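Local coordinates for nucleotidyl transferase AbiEii/AbiGii toxin family protein (Mycobacterium tuberculosis, PDB 6Y56) that is a nucleotidyltransferase toxin of a toxin-antitoxin system and probably blocks growth by inactivating tRNA acceptor stems, at residues 254-257 against 258-262. Sequence-based numbering, arbitrary orientation.
Sequences ARVR and KRFAF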
ATOM      1  N   ALA A 254      -2.397  19.040   8.366  1.00 23.27           N
ATOM      2  CA  ALA A 254      -3.497  19.642   9.109  1.00 25.23           C
ATOM      3  C   ALA A 254      -4.794  18.877   8.896  1.00 21.93           C
ATOM      4  O   ALA A 254      -5.525  18.617   9.860  1.00 22.64           O
ATOM      5  CB  ALA A 254      -3.662  21.109   8.715  1.00 26.46           C
ATOM      6  N   ARG A 255      -5.104  18.514   7.643  1.00 19.39           N
ATOM      7  CA  ARG A 255      -6.349  17.802   7.380  1.00 18.84           C
ATOM      8  C   ARG A 255      -6.344  16.429   8.034  1.00 18.58           C
ATOM      9  O   ARG A 255      -7.357  16.003   8.600  1.00 17.90           O
ATOM     10  CB  ARG A 255      -6.619  17.662   5.877  1.00 23.50           C
ATOM     11  CG  ARG A 255      -8.001  17.055   5.604  1.00 26.87           C
ATOM     12  CD  ARG A 255      -8.128  16.366   4.258  1.00 31.60           C
ATOM     13  NE  ARG A 255      -8.471  17.310   3.200  1.00 32.65           N
ATOM     14  CZ  ARG A 255      -8.516  17.001   1.908  1.00 33.77           C
ATOM     15  NH1 ARG A 255      -8.251  15.762   1.511  1.00 29.84           N
ATOM     16  NH2 ARG A 255      -8.832  17.930   1.013  1.00 36.36           N
ATOM     17  N   VAL A 256      -5.213  15.725   7.967  1.00 16.72           N
ATOM     18  CA  VAL A 256      -5.119  14.389   8.555  1.00 16.05           C
ATOM     19  C   VAL A 256      -5.249  14.467  10.073  1.00 15.86           C
ATOM     20  O   VAL A 256      -6.028  13.732  10.687  1.00 15.28           O
ATOM     21  CB  VAL A 256      -3.812  13.703   8.104  1.00 14.53           C
ATOM     22  CG1 VAL A 256      -3.493  12.466   8.963  1.00 18.31           C
ATOM     23  CG2 VAL A 256      -3.891  13.328   6.625  1.00 17.20           C
ATOM     24  N   ARG A 257      -4.505  15.378  10.699  1.00 17.31           N
ATOM     25  CA  ARG A 257      -4.563  15.504  12.152  1.00 18.06           C
ATOM     26  C   ARG A 257      -5.975  15.831  12.628  1.00 18.58           C
ATOM     27  O   ARG A 257      -6.428  15.304  13.652  1.00 20.73           O
ATOM     28  CB  ARG A 257      -3.568  16.569  12.613  1.00 21.89           C
ATOM     29  CG  ARG A 257      -3.608  16.852  14.107  1.00 21.97           C
ATOM     30  CD  ARG A 257      -2.301  17.465  14.587  1.00 25.05           C
ATOM     31  NE  ARG A 257      -1.766  18.446  13.650  1.00 27.47           N
ATOM     32  CZ  ARG A 257      -2.155  19.713  13.595  1.00 29.99           C
ATOM     33  NH1 ARG A 257      -3.088  20.158  14.429  1.00 32.82           N
ATOM     34  NH2 ARG A 257      -1.616  20.536  12.706  1.00 30.40           N
ATOM     35  N   LYS A 258      -6.686  16.698  11.902  1.00 16.74           N
ATOM     36  CA  LYS A 258      -8.051  17.038  12.288  1.00 19.08           C
ATOM     37  C   LYS A 258      -9.006  15.879  12.048  1.00 17.97           C
ATOM     38  O   LYS A 258      -9.828  15.547  12.912  1.00 17.89           O
ATOM     39  CB  LYS A 258      -8.525  18.258  11.509  1.00 19.96           C
ATOM     40  CG  LYS A 258      -9.907  18.713  11.909  1.00 28.30           C
ATOM     41  CD  LYS A 258     -10.267  19.939  11.129  1.00 34.61           C
ATOM     42  CE  LYS A 258     -11.665  20.375  11.517  1.00 40.24           C
ATOM     43  NZ  LYS A 258     -12.103  21.595  10.784  1.00 46.19           N
ATOM     44  N   ARG A 259      -8.933  15.262  10.869  1.00 16.01           N
ATOM     45  CA  ARG A 259      -9.914  14.239  10.529  1.00 15.26           C
ATOM     46  C   ARG A 259      -9.813  13.032  11.448  1.00 14.05           C
ATOM     47  O   ARG A 259     -10.834  12.416  11.773  1.00 15.36           O
ATOM     48  CB  ARG A 259      -9.736  13.783   9.076  1.00 16.63           C
ATOM     49  CG  ARG A 259     -10.723  12.686   8.633  1.00 18.14           C
ATOM     50  CD  ARG A 259     -12.157  13.207   8.659  1.00 18.99           C
ATOM     51  NE  ARG A 259     -13.188  12.192   8.431  1.00 20.65           N
ATOM     52  CZ  ARG A 259     -13.748  11.473   9.398  1.00 19.24           C
ATOM     53  NH1 ARG A 259     -13.351  11.621  10.656  1.00 19.84           N
ATOM     54  NH2 ARG A 259     -14.706  10.595   9.112  1.00 21.19           N
ATOM     55  N   PHE A 260      -8.596  12.685  11.872  1.00 13.58           N
ATOM     56  CA  PHE A 260      -8.379  11.472  12.647  1.00 13.83           C
ATOM     57  C   PHE A 260      -8.458  11.702  14.148  1.00 15.87           C
ATOM     58  O   PHE A 260      -8.047  10.835  14.929  1.00 14.85           O
ATOM     59  CB  PHE A 260      -7.099  10.769  12.198  1.00 13.98           C
ATOM     60  CG  PHE A 260      -7.251  10.102  10.854  1.00 12.45           C
ATOM     61  CD1 PHE A 260      -7.848   8.857  10.758  1.00 13.90           C
ATOM     62  CD2 PHE A 260      -6.868  10.750   9.691  1.00 14.03           C
ATOM     63  CE1 PHE A 260      -8.031   8.249   9.522  1.00 14.22           C
ATOM     64  CE2 PHE A 260      -7.043  10.146   8.456  1.00 15.75           C
ATOM     65  CZ  PHE A 260      -7.627   8.897   8.375  1.00 13.26           C
ATOM     66  N   ALA A 261      -9.030  12.835  14.561  1.00 15.44           N
ATOM     67  CA  ALA A 261      -9.273  13.089  15.979  1.00 14.81           C
ATOM     68  C   ALA A 261     -10.048  11.957  16.649  1.00 14.82           C
ATOM     69  O   ALA A 261      -9.852  11.701  17.843  1.00 15.74           O
ATOM     70  CB  ALA A 261     -10.030  14.413  16.137  1.00 17.37           C
ATOM     71  N   PHE A 262     -10.919  11.262  15.903  1.00 15.62           N
ATOM     72  CA  PHE A 262     -11.710  10.173  16.472  1.00 15.18           C
ATOM     73  C   PHE A 262     -10.857   9.055  17.052  1.00 14.96           C
ATOM     74  O   PHE A 262     -11.357   8.267  17.860  1.00 14.18           O
ATOM     75  CB  PHE A 262     -12.704   9.605  15.438  1.00 15.05           C
ATOM     76  CG  PHE A 262     -12.050   8.844  14.304  1.00 14.28           C
ATOM     77  CD1 PHE A 262     -11.783   7.481  14.409  1.00 13.48           C
ATOM     78  CD2 PHE A 262     -11.701   9.499  13.139  1.00 14.17           C
ATOM     79  CE1 PHE A 262     -11.180   6.799  13.367  1.00 14.97           C
ATOM     80  CE2 PHE A 262     -11.103   8.824  12.095  1.00 13.92           C
ATOM     81  CZ  PHE A 262     -10.834   7.466  12.207  1.00 13.53           C
TER
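Arg259 N donates to Arg255 O at 2.9 Å, the shortest of three i to i+4 backbone bonds here; Lys258 N to Ala254 O, at 3.0 Å, precedes it by one residue. Val256 O accepts the third: the bond from Phe260 N to Val256 O measures 3.0 Å, with 154° at the hydrogen. The ring edge of Phe260 lies against the same oxygen, its CD2 3.3 Å from Val256 O. The oxygen sits in the plane of the ring, so the approach is by the ring's C-H rim. This placement follows from chi1 of -73°, which sets Phe260 CG anti to the carbonyl carbon and beside the backbone N, and thus close to the bond that N makes. On the apolar side, Val256 CG1 reaches Phe260 CD2 at 3.9 Å, the one side-chain to side-chain touch here.

Together the three bonds identify a regular alpha-helical turn. Its end is marked by Phe260, the first residue to leave helical phi/psi, and by Ala261 N, which bonds to Lys258 O at 3.3 Å, an i to i+3 step into the 3-10 segment 261-262.

The long side chains lead away from this backbone. Arg257 bends at chi3 and its NE forms a salt bridge with Glu253, one turn back, whereas Arg259 NH1 pairs with Glu196 and Arg255 NH1 bonds to Asn187 O.

This is the C-terminal end of helix 249-259, and the centre of the contact lies about 20 Å from the centre of the chain. On the buried face, Val256 packs on Leu183 and Leu186 of helix 180-189; Phe260 meets the same Leu186, and also Cys167 and Leu171 of helix 163-174.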